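Member of DUF4221 family (Bacteroides vulgatus, PDB 3S9J) is of unknown function but folds as a six-bladed beta-propeller and belongs to a sequence family of bacterial proteins without an assigned role. Local coordinates at residues 32-35 with 40-43; 93-98 with 102-107; 164-169 with 199-204; 234-239 with 279-284. One frame throughout, in Å; residues are numbered along the deposited sequence.

Contact 1 (32-35 with 40-43)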
loop_
_atom_site.group_PDB
_atom_site.type_symbol
_atom_site.label_atom_id
_atom_site.label_comp_id
_atom_site.label_asym_id
_atom_site.label_seq_id
_atom_site.Cartn_x
_atom_site.Cartn_y
_atom_site.Cartn_z
ATOM N N PHE A 32 -4.609 3.086 7.596
ATOM C CA PHE A 32 -5.801 2.937 6.777
ATOM C C PHE A 32 -6.964 3.706 7.361
ATOM O O PHE A 32 -7.217 3.650 8.557
ATOM C CB PHE A 32 -6.221 1.481 6.732
ATOM C CG PHE A 32 -5.187 0.547 6.116
ATOM C CD1 PHE A 32 -4.896 0.627 4.774
ATOM C CD2 PHE A 32 -4.508 -0.382 6.903
ATOM C CE1 PHE A 32 -3.948 -0.230 4.207
ATOM C CE2 PHE A 32 -3.599 -1.261 6.355
ATOM C CZ PHE A 32 -3.299 -1.177 4.981
ATOM N N GLN A 33 -7.716 4.370 6.502
ATOM C CA GLN A 33 -8.950 5.028 6.911
ATOM C C GLN A 33 -10.047 3.965 7.059
ATOM O O GLN A 33 -10.127 3.003 6.277
ATOM C CB GLN A 33 -9.328 6.109 5.887
ATOM C CG GLN A 33 -10.526 6.969 6.235
ATOM C CD GLN A 33 -11.858 6.436 5.695
ATOM O OE1 GLN A 33 -11.944 5.289 5.262
ATOM N NE2 GLN A 33 -12.901 7.285 5.722
ATOM N N PHE A 34 -10.913 4.180 8.050
ATOM C CA PHE A 34 -12.072 3.330 8.276
ATOM C C PHE A 34 -13.194 4.119 8.954
ATOM O O PHE A 34 -12.960 5.185 9.505
ATOM C CB PHE A 34 -11.703 2.090 9.089
ATOM C CG PHE A 34 -11.386 2.358 10.531
ATOM C CD1 PHE A 34 -10.135 2.781 10.906
ATOM C CD2 PHE A 34 -12.332 2.141 11.521
ATOM C CE1 PHE A 34 -9.828 3.037 12.222
ATOM C CE2 PHE A 34 -12.045 2.378 12.845
ATOM C CZ PHE A 34 -10.767 2.817 13.217
ATOM N N GLU A 35 -14.402 3.578 8.842
ATOM C CA GLU A 35 -15.574 4.105 9.517
ATOM C C GLU A 35 -15.984 3.208 10.654
ATOM O O GLU A 35 -15.921 1.995 10.530
ATOM C CB GLU A 35 -16.723 4.223 8.527
ATOM C CG GLU A 35 -16.447 5.179 7.351
ATOM C CD GLU A 35 -17.367 6.354 7.268
ATOM O OE1 GLU A 35 -18.258 6.491 8.132
ATOM O OE2 GLU A 35 -17.223 7.158 6.325
ATOM N N GLU A 40 -15.440 8.750 10.813
ATOM C CA GLU A 40 -14.262 8.216 10.157
ATOM C C GLU A 40 -13.018 8.416 11.037
ATOM O O GLU A 40 -12.828 9.452 11.699
ATOM C CB GLU A 40 -14.011 8.784 8.748
ATOM C CG GLU A 40 -13.992 10.289 8.681
ATOM C CD GLU A 40 -13.491 10.860 7.356
ATOM O OE1 GLU A 40 -12.999 10.115 6.476
ATOM O OE2 GLU A 40 -13.600 12.088 7.207
ATOM N N TYR A 41 -12.145 7.434 10.954
ATOM C CA TYR A 41 -10.934 7.369 11.720
ATOM C C TYR A 41 -9.766 6.954 10.819
ATOM O O TYR A 41 -9.963 6.409 9.733
ATOM C CB TYR A 41 -11.078 6.337 12.848
ATOM C CG TYR A 41 -12.160 6.675 13.834
ATOM C CD1 TYR A 41 -11.902 7.486 14.915
ATOM C CD2 TYR A 41 -13.444 6.157 13.684
ATOM C CE1 TYR A 41 -12.897 7.846 15.809
ATOM C CE2 TYR A 41 -14.444 6.492 14.581
ATOM C CZ TYR A 41 -14.158 7.331 15.641
ATOM O OH TYR A 41 -15.129 7.677 16.541
ATOM N N LEU A 42 -8.558 7.176 11.325
ATOM C CA LEU A 42 -7.362 6.608 10.728
ATOM C C LEU A 42 -6.749 5.588 11.696
ATOM O O LEU A 42 -6.367 5.914 12.824
ATOM C CB LEU A 42 -6.360 7.724 10.337
ATOM C CG LEU A 42 -5.135 7.338 9.514
ATOM C CD1 LEU A 42 -5.556 6.759 8.170
ATOM C CD2 LEU A 42 -4.138 8.539 9.322
ATOM N N HIS A 43 -6.665 4.351 11.232
ATOM C CA HIS A 43 -5.932 3.282 11.895
ATOM C C HIS A 43 -4.452 3.531 11.583
ATOM O O HIS A 43 -4.067 3.537 10.422
ATOM C CB HIS A 43 -6.360 1.959 11.309
ATOM C CG HIS A 43 -5.532 0.779 11.736
ATOM N ND1 HIS A 43 -6.023 -0.192 12.585
ATOM C CD2 HIS A 43 -4.272 0.388 11.399
ATOM C CE1 HIS A 43 -5.090 -1.108 12.785
ATOM N NE2 HIS A 43 -4.030 -0.801 12.056
#

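Contact 2 (93-98 with 102-107). With FMT (formic acid), chain I.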
loop_
_atom_site.group_PDB
_atom_site.type_symbol
_atom_site.label_atom_id
_atom_site.label_comp_id
_atom_site.label_asym_id
_atom_site.label_seq_id
_atom_site.Cartn_x
_atom_site.Cartn_y
_atom_site.Cartn_z
ATOM N N ILE A 93 -9.255 -6.552 14.407
ATOM C CA ILE A 93 -8.092 -6.104 13.639
ATOM C C ILE A 93 -7.254 -7.326 13.297
ATOM O O ILE A 93 -7.021 -8.177 14.149
ATOM C CB ILE A 93 -7.252 -5.085 14.460
ATOM C CG1 ILE A 93 -7.987 -3.740 14.574
ATOM C CG2 ILE A 93 -5.813 -4.869 13.819
ATOM C CD1 ILE A 93 -7.481 -2.840 15.756
ATOM N N LEU A 94 -6.784 -7.389 12.056
ATOM C CA LEU A 94 -5.889 -8.444 11.627
ATOM C C LEU A 94 -4.462 -7.877 11.553
ATOM O O LEU A 94 -4.254 -6.773 11.060
ATOM C CB LEU A 94 -6.336 -9.001 10.280
ATOM C CG LEU A 94 -7.570 -9.927 10.367
ATOM C CD1 LEU A 94 -8.138 -10.221 8.972
ATOM C CD2 LEU A 94 -7.174 -11.214 11.105
ATOM N N VAL A 95 -3.502 -8.647 12.059
ATOM C CA VAL A 95 -2.119 -8.200 12.041
ATOM C C VAL A 95 -1.240 -9.263 11.406
ATOM O O VAL A 95 -1.450 -10.462 11.561
ATOM C CB VAL A 95 -1.545 -7.795 13.439
ATOM C CG1 VAL A 95 -2.452 -6.726 14.143
ATOM C CG2 VAL A 95 -1.329 -9.024 14.331
ATOM N N ALA A 96 -0.271 -8.783 10.642
ATOM C CA ALA A 96 0.688 -9.629 9.914
ATOM C C ALA A 96 1.991 -9.691 10.711
ATOM O O ALA A 96 2.522 -8.662 11.146
ATOM C CB ALA A 96 0.975 -9.082 8.511
ATOM N N GLN A 97 2.501 -10.908 10.895
ATOM C CA GLN A 97 3.764 -11.127 11.591
ATOM C C GLN A 97 4.653 -11.972 10.684
ATOM O O GLN A 97 4.885 -13.172 10.922
ATOM C CB GLN A 97 3.540 -11.757 12.959
ATOM C CG GLN A 97 2.519 -11.044 13.842
ATOM C CD GLN A 97 2.531 -11.530 15.228
ATOM O OE1 GLN A 97 3.495 -11.305 15.963
ATOM N NE2 GLN A 97 1.466 -12.221 15.624
ATOM N N ASN A 98 5.116 -11.328 9.625
ATOM C CA ASN A 98 5.974 -11.983 8.632
ATOM C C ASN A 98 7.082 -12.860 9.204
ATOM O O ASN A 98 7.252 -14.007 8.769
ATOM C CB ASN A 98 6.577 -10.951 7.715
ATOM C CG ASN A 98 7.482 -11.559 6.650
ATOM O OD1 ASN A 98 7.008 -12.061 5.662
ATOM N ND2 ASN A 98 8.802 -11.477 6.854
ATOM N N ARG A 102 3.060 -15.787 10.798
ATOM C CA ARG A 102 1.824 -15.781 11.582
ATOM C C ARG A 102 0.953 -14.593 11.214
ATOM O O ARG A 102 1.447 -13.470 11.075
ATOM C CB ARG A 102 2.131 -15.747 13.088
ATOM C CG ARG A 102 0.918 -15.785 14.007
ATOM C CD ARG A 102 1.300 -15.703 15.483
ATOM N NE ARG A 102 2.051 -16.879 15.890
ATOM C CZ ARG A 102 2.710 -17.038 17.048
ATOM N NH1 ARG A 102 2.722 -16.112 18.000
ATOM N NH2 ARG A 102 3.365 -18.172 17.260
ATOM N N LEU A 103 -0.343 -14.867 11.047
ATOM C CA LEU A 103 -1.377 -13.857 11.034
ATOM C C LEU A 103 -2.117 -13.939 12.371
ATOM O O LEU A 103 -2.323 -15.028 12.896
ATOM C CB LEU A 103 -2.333 -14.148 9.873
ATOM C CG LEU A 103 -3.565 -13.295 9.657
ATOM C CD1 LEU A 103 -3.176 -11.989 9.014
ATOM C CD2 LEU A 103 -4.495 -14.073 8.759
ATOM N N SER A 104 -2.529 -12.801 12.935
ATOM C CA SER A 104 -3.277 -12.824 14.204
ATOM C C SER A 104 -4.469 -11.866 14.164
ATOM O O SER A 104 -4.404 -10.817 13.517
ATOM C CB SER A 104 -2.400 -12.458 15.401
ATOM O OG SER A 104 -1.262 -13.291 15.551
ATOM N N SER A 105 -5.562 -12.234 14.829
ATOM C CA SER A 105 -6.666 -11.319 15.042
ATOM C C SER A 105 -6.623 -10.837 16.473
ATOM O O SER A 105 -6.286 -11.582 17.393
ATOM C CB SER A 105 -8.010 -11.951 14.713
ATOM O OG SER A 105 -8.152 -13.152 15.447
ATOM N N ILE A 106 -6.888 -9.545 16.641
ATOM C CA ILE A 106 -6.912 -8.921 17.964
ATOM C C ILE A 106 -8.155 -8.082 18.134
ATOM O O ILE A 106 -8.799 -7.690 17.152
ATOM C CB ILE A 106 -5.648 -8.061 18.240
ATOM C CG1 ILE A 106 -5.551 -6.851 17.313
ATOM C CG2 ILE A 106 -4.384 -8.884 18.097
ATOM C CD1 ILE A 106 -4.406 -5.889 17.687
ATOM N N ASN A 107 -8.523 -7.828 19.394
ATOM C CA ASN A 107 -9.600 -6.856 19.664
ATOM C C ASN A 107 -9.054 -5.448 19.978
ATOM O O ASN A 107 -7.842 -5.207 19.883
ATOM C CB ASN A 107 -10.541 -7.368 20.760
ATOM C CG ASN A 107 -9.879 -7.490 22.115
ATOM O OD1 ASN A 107 -8.862 -6.864 22.375
ATOM N ND2 ASN A 107 -10.470 -8.312 23.003
HETATM C C FMT I . -12.980 -10.458 21.502
HETATM O O1 FMT I . -13.598 -9.915 20.575
HETATM O O2 FMT I . -12.684 -9.852 22.532
HETATM O O HOH W 1 1.002 -13.873 18.171
#

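Contact 3 (164-169 with 199-204). With FMT (formic acid), chain F.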
loop_
_atom_site.group_PDB
_atom_site.type_symbol
_atom_site.label_atom_id
_atom_site.label_comp_id
_atom_site.label_asym_id
_atom_site.label_seq_id
_atom_site.Cartn_x
_atom_site.Cartn_y
_atom_site.Cartn_z
ATOM N N THR A 164 2.944 -18.426 -11.538
ATOM C CA THR A 164 3.167 -17.955 -10.178
ATOM C C THR A 164 1.949 -17.152 -9.726
ATOM O O THR A 164 1.514 -16.237 -10.408
ATOM C CB THR A 164 4.460 -17.057 -10.123
ATOM O OG1 THR A 164 5.595 -17.836 -10.539
ATOM C CG2 THR A 164 4.700 -16.471 -8.714
ATOM N N HIS A 165 1.409 -17.487 -8.554
ATOM C CA HIS A 165 0.204 -16.844 -8.064
ATOM C C HIS A 165 0.519 -15.467 -7.470
ATOM O O HIS A 165 1.457 -15.317 -6.679
ATOM C CB HIS A 165 -0.444 -17.681 -6.959
ATOM C CG HIS A 165 -0.860 -19.044 -7.394
ATOM N ND1 HIS A 165 -0.041 -20.151 -7.282
ATOM C CD2 HIS A 165 -2.013 -19.481 -7.943
ATOM C CE1 HIS A 165 -0.683 -21.216 -7.739
ATOM N NE2 HIS A 165 -1.882 -20.840 -8.145
HETATM N N MSE A 166 -0.328 -14.500 -7.799
HETATM C CA MSE A 166 -0.264 -13.167 -7.231
HETATM C C MSE A 166 -0.886 -13.037 -5.837
HETATM O O MSE A 166 -0.549 -12.116 -5.125
HETATM C CB MSE A 166 -0.917 -12.145 -8.154
HETATM C CG MSE A 166 -0.048 -11.783 -9.397
HETATM SE SE MSE A 166 -0.995 -10.634 -10.625
HETATM C CE MSE A 166 -1.090 -9.153 -9.501
ATOM N N PHE A 167 -1.851 -13.912 -5.503
ATOM C CA PHE A 167 -2.556 -13.853 -4.240
ATOM C C PHE A 167 -2.768 -15.230 -3.639
ATOM O O PHE A 167 -2.803 -16.236 -4.354
ATOM C CB PHE A 167 -3.933 -13.221 -4.450
ATOM C CG PHE A 167 -3.872 -11.753 -4.748
ATOM C CD1 PHE A 167 -3.889 -10.822 -3.712
ATOM C CD2 PHE A 167 -3.784 -11.299 -6.053
ATOM C CE1 PHE A 167 -3.835 -9.467 -3.984
ATOM C CE2 PHE A 167 -3.713 -9.945 -6.319
ATOM C CZ PHE A 167 -3.741 -9.039 -5.290
ATOM N N ALA A 168 -2.895 -15.249 -2.327
ATOM C CA ALA A 168 -3.335 -16.411 -1.575
ATOM C C ALA A 168 -4.317 -15.915 -0.539
ATOM O O ALA A 168 -4.307 -14.734 -0.203
ATOM C CB ALA A 168 -2.186 -17.106 -0.908
ATOM N N SER A 169 -5.189 -16.811 -0.065
ATOM C CA SER A 169 -6.133 -16.441 0.990
ATOM C C SER A 169 -5.996 -17.404 2.145
ATOM O O SER A 169 -5.523 -18.516 1.968
ATOM C CB SER A 169 -7.571 -16.441 0.486
ATOM O OG SER A 169 -8.025 -17.775 0.225
ATOM N N TYR A 199 9.254 -6.336 -9.760
ATOM C CA TYR A 199 7.983 -7.019 -10.045
ATOM C C TYR A 199 6.901 -6.677 -9.020
ATOM O O TYR A 199 5.886 -7.345 -8.947
ATOM C CB TYR A 199 8.166 -8.538 -10.154
ATOM C CG TYR A 199 8.676 -9.210 -8.919
ATOM C CD1 TYR A 199 10.035 -9.310 -8.673
ATOM C CD2 TYR A 199 7.800 -9.771 -7.991
ATOM C CE1 TYR A 199 10.523 -9.923 -7.533
ATOM C CE2 TYR A 199 8.285 -10.384 -6.838
ATOM C CZ TYR A 199 9.654 -10.455 -6.620
ATOM O OH TYR A 199 10.184 -11.058 -5.502
ATOM N N GLY A 200 7.096 -5.591 -8.290
ATOM C CA GLY A 200 6.142 -5.162 -7.296
ATOM C C GLY A 200 4.856 -4.651 -7.900
ATOM O O GLY A 200 4.820 -4.163 -9.055
ATOM N N PHE A 201 3.801 -4.714 -7.097
ATOM C CA PHE A 201 2.536 -4.100 -7.461
ATOM C C PHE A 201 1.792 -3.600 -6.249
ATOM O O PHE A 201 1.983 -4.104 -5.144
ATOM C CB PHE A 201 1.627 -5.043 -8.260
ATOM C CG PHE A 201 1.134 -6.258 -7.501
ATOM C CD1 PHE A 201 1.874 -7.431 -7.474
ATOM C CD2 PHE A 201 -0.115 -6.252 -6.897
ATOM C CE1 PHE A 201 1.398 -8.569 -6.832
ATOM C CE2 PHE A 201 -0.600 -7.389 -6.246
ATOM C CZ PHE A 201 0.158 -8.532 -6.198
ATOM N N SER A 202 0.945 -2.607 -6.479
ATOM C CA SER A 202 -0.016 -2.121 -5.507
ATOM C C SER A 202 -1.381 -2.631 -5.919
ATOM O O SER A 202 -1.612 -2.988 -7.079
ATOM C CB SER A 202 0.036 -0.579 -5.475
ATOM O OG SER A 202 -0.985 0.013 -4.661
ATOM N N TYR A 203 -2.313 -2.701 -4.980
ATOM C CA TYR A 203 -3.660 -3.162 -5.331
ATOM C C TYR A 203 -4.647 -2.508 -4.378
ATOM O O TYR A 203 -4.282 -2.019 -3.307
ATOM C CB TYR A 203 -3.770 -4.706 -5.286
ATOM C CG TYR A 203 -3.583 -5.314 -3.919
ATOM C CD1 TYR A 203 -2.326 -5.621 -3.452
ATOM C CD2 TYR A 203 -4.669 -5.569 -3.100
ATOM C CE1 TYR A 203 -2.111 -6.152 -2.184
ATOM C CE2 TYR A 203 -4.499 -6.102 -1.842
ATOM C CZ TYR A 203 -3.225 -6.382 -1.367
ATOM O OH TYR A 203 -3.041 -6.913 -0.125
ATOM N N ASP A 204 -5.898 -2.517 -4.776
ATOM C CA ASP A 204 -6.969 -2.135 -3.893
ATOM C C ASP A 204 -8.200 -2.957 -4.245
ATOM O O ASP A 204 -8.270 -3.568 -5.311
ATOM C CB ASP A 204 -7.260 -0.634 -3.977
ATOM C CG ASP A 204 -7.775 -0.042 -2.654
ATOM O OD1 ASP A 204 -8.213 -0.805 -1.751
ATOM O OD2 ASP A 204 -7.712 1.204 -2.511
HETATM C C FMT F . 9.562 -3.330 -6.926
HETATM O O1 FMT F . 10.590 -3.878 -6.535
HETATM O O2 FMT F . 9.123 -3.475 -8.062
#

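Contact 4 (234-239 with 279-284)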
loop_
_atom_site.group_PDB
_atom_site.type_symbol
_atom_site.label_atom_id
_atom_site.label_comp_id
_atom_site.label_asym_id
_atom_site.label_seq_id
_atom_site.Cartn_x
_atom_site.Cartn_y
_atom_site.Cartn_z
ATOM N N TYR A 234 -6.625 -2.187 -18.387
ATOM C CA TYR A 234 -6.968 -0.812 -18.726
ATOM C C TYR A 234 -5.734 0.071 -18.683
ATOM O O TYR A 234 -4.934 0.003 -17.747
ATOM C CB TYR A 234 -7.982 -0.244 -17.752
ATOM C CG TYR A 234 -9.297 -0.973 -17.743
ATOM C CD1 TYR A 234 -10.282 -0.664 -18.664
ATOM C CD2 TYR A 234 -9.563 -1.952 -16.793
ATOM C CE1 TYR A 234 -11.495 -1.324 -18.659
ATOM C CE2 TYR A 234 -10.776 -2.622 -16.783
ATOM C CZ TYR A 234 -11.735 -2.303 -17.720
ATOM O OH TYR A 234 -12.947 -2.944 -17.698
ATOM N N ASN A 235 -5.596 0.915 -19.693
ATOM C CA ASN A 235 -4.481 1.846 -19.718
ATOM C C ASN A 235 -4.552 2.830 -18.560
ATOM O O ASN A 235 -5.587 3.438 -18.311
ATOM C CB ASN A 235 -4.472 2.635 -21.025
ATOM C CG ASN A 235 -3.268 3.553 -21.124
ATOM O OD1 ASN A 235 -3.398 4.769 -21.037
ATOM N ND2 ASN A 235 -2.086 2.965 -21.259
ATOM N N ALA A 236 -3.438 3.007 -17.863
ATOM C CA ALA A 236 -3.382 3.926 -16.743
ATOM C C ALA A 236 -2.014 4.601 -16.738
ATOM O O ALA A 236 -1.354 4.677 -15.714
ATOM C CB ALA A 236 -3.632 3.185 -15.430
ATOM N N LYS A 237 -1.614 5.090 -17.911
ATOM C CA LYS A 237 -0.296 5.700 -18.128
ATOM C C LYS A 237 -0.337 7.184 -17.806
ATOM O O LYS A 237 -1.280 7.889 -18.188
ATOM C CB LYS A 237 0.101 5.502 -19.609
ATOM C CG LYS A 237 1.300 6.294 -20.071
ATOM C CD LYS A 237 1.585 6.092 -21.563
ATOM C CE LYS A 237 2.712 7.026 -21.989
ATOM N NZ LYS A 237 2.408 8.483 -21.805
ATOM N N SER A 238 0.707 7.669 -17.153
ATOM C CA SER A 238 0.912 9.098 -16.937
ATOM C C SER A 238 1.259 9.820 -18.254
ATOM O O SER A 238 2.095 9.331 -19.024
ATOM C CB SER A 238 2.079 9.326 -15.997
ATOM O OG SER A 238 2.420 10.705 -15.958
ATOM N N ARG A 239 0.646 10.991 -18.467
ATOM C CA ARG A 239 0.988 11.797 -19.645
ATOM C C ARG A 239 2.414 12.349 -19.589
ATOM O O ARG A 239 2.926 12.795 -20.606
ATOM C CB ARG A 239 -0.022 12.935 -19.860
ATOM C CG ARG A 239 -0.012 14.042 -18.799
ATOM C CD ARG A 239 -1.416 14.664 -18.682
ATOM N NE ARG A 239 -2.417 13.663 -18.302
ATOM C CZ ARG A 239 -3.734 13.811 -18.422
ATOM N NH1 ARG A 239 -4.248 14.925 -18.916
ATOM N NH2 ARG A 239 -4.540 12.828 -18.040
ATOM N N TYR A 279 -10.718 6.132 -8.995
ATOM C CA TYR A 279 -9.432 5.561 -8.609
ATOM C C TYR A 279 -8.344 6.602 -8.763
ATOM O O TYR A 279 -8.419 7.466 -9.637
ATOM C CB TYR A 279 -9.079 4.352 -9.475
ATOM C CG TYR A 279 -10.091 3.239 -9.417
ATOM C CD1 TYR A 279 -11.244 3.278 -10.214
ATOM C CD2 TYR A 279 -9.908 2.149 -8.560
ATOM C CE1 TYR A 279 -12.201 2.247 -10.144
ATOM C CE2 TYR A 279 -10.844 1.121 -8.496
ATOM C CZ TYR A 279 -11.982 1.177 -9.278
ATOM O OH TYR A 279 -12.906 0.166 -9.213
ATOM N N TYR A 280 -7.329 6.500 -7.917
ATOM C CA TYR A 280 -6.132 7.334 -7.991
ATOM C C TYR A 280 -4.925 6.428 -8.227
ATOM O O TYR A 280 -4.687 5.492 -7.451
ATOM C CB TYR A 280 -5.918 8.126 -6.702
ATOM C CG TYR A 280 -7.106 8.937 -6.278
ATOM C CD1 TYR A 280 -7.533 10.016 -7.028
ATOM C CD2 TYR A 280 -7.801 8.637 -5.099
ATOM C CE1 TYR A 280 -8.651 10.757 -6.661
ATOM C CE2 TYR A 280 -8.922 9.389 -4.714
ATOM C CZ TYR A 280 -9.328 10.455 -5.493
ATOM O OH TYR A 280 -10.447 11.193 -5.140
ATOM N N ARG A 281 -4.150 6.713 -9.267
ATOM C CA ARG A 281 -2.884 6.032 -9.458
ATOM C C ARG A 281 -1.744 7.037 -9.330
ATOM O O ARG A 281 -1.698 8.070 -10.023
ATOM C CB ARG A 281 -2.821 5.321 -10.814
ATOM C CG ARG A 281 -1.675 4.341 -10.882
ATOM C CD ARG A 281 -1.533 3.643 -12.226
ATOM N NE ARG A 281 -0.644 2.500 -12.091
ATOM C CZ ARG A 281 -0.051 1.856 -13.081
ATOM N NH1 ARG A 281 -0.213 2.246 -14.352
ATOM N NH2 ARG A 281 0.732 0.826 -12.790
ATOM N N PHE A 282 -0.812 6.738 -8.442
ATOM C CA PHE A 282 0.340 7.610 -8.232
ATOM C C PHE A 282 1.456 7.213 -9.213
ATOM O O PHE A 282 1.673 6.024 -9.463
ATOM C CB PHE A 282 0.853 7.468 -6.790
ATOM C CG PHE A 282 -0.001 8.170 -5.747
ATOM C CD1 PHE A 282 -1.325 7.794 -5.534
ATOM C CD2 PHE A 282 0.520 9.185 -4.974
ATOM C CE1 PHE A 282 -2.095 8.439 -4.577
ATOM C CE2 PHE A 282 -0.241 9.840 -4.022
ATOM C CZ PHE A 282 -1.565 9.448 -3.809
ATOM N N ALA A 283 2.174 8.208 -9.734
ATOM C CA ALA A 283 3.291 7.982 -10.662
ATOM C C ALA A 283 4.495 8.765 -10.165
ATOM O O ALA A 283 4.347 9.927 -9.805
ATOM C CB ALA A 283 2.896 8.454 -12.051
ATOM N N GLU A 284 5.659 8.119 -10.130
ATOM C CA GLU A 284 6.894 8.760 -9.738
ATOM C C GLU A 284 7.598 9.267 -10.994
ATOM O O GLU A 284 7.794 8.517 -11.937
ATOM C CB GLU A 284 7.802 7.785 -8.989
ATOM C CG GLU A 284 7.139 7.093 -7.812
ATOM C CD GLU A 284 8.093 6.311 -6.909
ATOM O OE1 GLU A 284 9.224 5.943 -7.320
ATOM O OE2 GLU A 284 7.700 6.072 -5.741
#

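Contact 1 (32-35 with 40-43)
F34 sets its CG between its own backbone N and carbonyl carbon (chi1 71°), which swings the ring over the partner strand onto Y41 and past H43, while Q33, with CG opposite its N and a bend about the CB-CG bond, turns its amide toward E40. The F34 ring takes CB of Y41 on one face, a CH-pi contact displaced toward the rim, with F34 CZ 3.6 Å from Y41 CB. The two aromatic rings are slid apart and barely overlap, their planes 29° apart. At the edge of the F34 ring lies the H43 backbone N, and CE1 packs 3.7 Å from CB of H43.

Between these side chains runs an antiparallel hairpin of the two inner strands of a propeller blade. F32 with H43 and F34 with Y41 are the hydrogen-bonded pairs, with 2.8 Å from H43 N to F32 O and from Y41 N to F34 O; Q33 with L42 and E35 with E40 are non-hydrogen-bonded. On the face carrying Q33, E35, E40 and L42, Q33 NE2 donates to E40 OE1 at 2.9 Å, along its own amide plane and into the anti lone pair, amide and carboxylate planes 84° apart. Q33 OE1 is bonded to K274, and R335 N gives E40 OE1 a second bond; E35 OE2 is hydrogen-bonded to the Y275 hydroxyl and E35 OE1 forms a salt bridge with R335. Q33 and L42 pack on F332 of strand 327-334 in one neighbouring blade; F32, F34 and H43 lean on P86 in the other, where H43 NE2 bonds to S84.

Contact 2 (93-98 with 102-107)
A hairpin of the two middle strands of a propeller blade brings Q97 opposite R102 near its turn. Their side chains run side by side, Q97 NE2 3.5 Å from R102 CD, with the amide and guanidinium planes 82° apart. One water joins the two polar ends: it accepts from Q97 NE2 at 3.1 Å and, at the edge of the guanidinium, from R102 NH1 at 2.8 Å. The same Q97 NE2 makes a weak bond to S104 OG, whose stronger partner is N115 on strand 112-117; Q97 OE1 receives A80 N, which fixes the amide's rotation.

In the antiparallel ladder I93 with I106, V95 with S104 and Q97 with R102 are the hydrogen-bonded pairs. Their side chains share one face, where I106 places CG1 between its backbone N and carbonyl carbon (chi1 65°) and lays it 3.8 Å from I93 CB. On the other face L94 CD2 rests 3.8 Å from S105 CB, and L94 and L103 reach I145 of the next blade. Strands 84-86 and 112-117 flank the pair. Past the last ladder pair, N107 ND2 donates almost straight (170°) to O2 of a formic acid molecule, at 2.7 Å.

Contact 3 (164-169 with 199-204)
F167 reaches out of strand 165-171 to touch both F201 and Y203. From CB, the first torsion sets CG opposite the carbonyl carbon (chi1 -71°) and carries the ring across to strand 201-206, so that its far rim does the touching. CE2 comes 4.0 Å from F201 CE2. CZ is shared, 3.7 Å from F201 CE2 and 4.0 Å from Y203 CG. CE1 stands over the middle of the Y203 ring, with all six carbons of that ring within about 4.2 Å.

The F167-Y203 pair is T-shaped, the edge of F167 meeting the face of Y203 with planes at 86°. With F201 the roles reverse: its edge turns toward the F167 face in an offset edge-to-face pair at 62°. This aromatic cluster fills the interface between two consecutive propeller blades, where the third strand of one faces the innermost strand of the next, and no hydrogen bond crosses between the segments. L212 and C214 of strand 211-216 pack against F167 from the second blade.

M166, a selenomethionine, completes the group over a face of F201, whose edge F167 meets. Its chain bends so that CE sits over the ring centre, 3.6 Å from the F201 centroid, a CH-pi contact; SE lies obliquely at 5.2 Å from that centroid in a Met-aromatic contact. M166 O reaches the F201 edge, in plane, 3.8 Å from CZ. The Y203 hydroxyl is hydrogen-bonded to A138 N. Before the strand begins, G200 N donates to O2 of a formic acid molecule at 2.9 Å.

Contact 4 (234-239 with 279-284)
A236 and S238, on the segment that leaves strand 231-235, pass R281 and A283 of strand 278-284 in roughly the same chain direction, with CA atoms 7.6 Å apart for A236 and R281 and 6.8 Å for S238 and A283, too wide for a backbone ladder. The gap is bridged by R281. Its chain is extended from CG to NE, and a first torsion that puts CG opposite the backbone N (chi1 -166°) aims the guanidinium at the A236 peptide. R281 NH1 donates to A236 O at 3.0 Å. The bond lies close to the guanidinium plane but arrives well above the carbonyl plane, 51° out of it and off any lone pair. The methyl of A236 fills in beside it, CB lying 3.7 Å from R281 NH1 and 3.9 Å from R281 CD. The other terminal nitrogen, NH2, bonds to Y219 O, so two backbone carbonyls of the neighbouring blade are among the partners of the buried guanidinium. Further along, S238 CB meets A283 CB at 4.1 Å, while S238 OG turns to E318 and S238 N is bonded to the Y267 hydroxyl. The contact lies between adjoining propeller blades: A236 and R281 both touch L222 of strand 221-225 on one side, and on the other S238 and A283 rest on S305 of strand 304-309, which with strand 266-273 flanks strand 278-284.

From the N terminus the four contacts follow in series; none nests in or crosses another. Contact 1 closes a tight hairpin in the blade that opens with strand 31-36, and contact 2 does the same in the next, which opens with strand 84-86. The two blades meet where H43 CE1 lies 4.0 Å from I93 CG2. Contact 3 spans the excursion through strand 177-183 and joins the blade that this strand ends to the one begun by strand 201-206. Contact 4 spans a longer one, through helix 255-263, and ties that same blade to the one begun by strand 266-273. Contacts 1 and 2 thus act within blades, contacts 3 and 4 between successive ones around the ring.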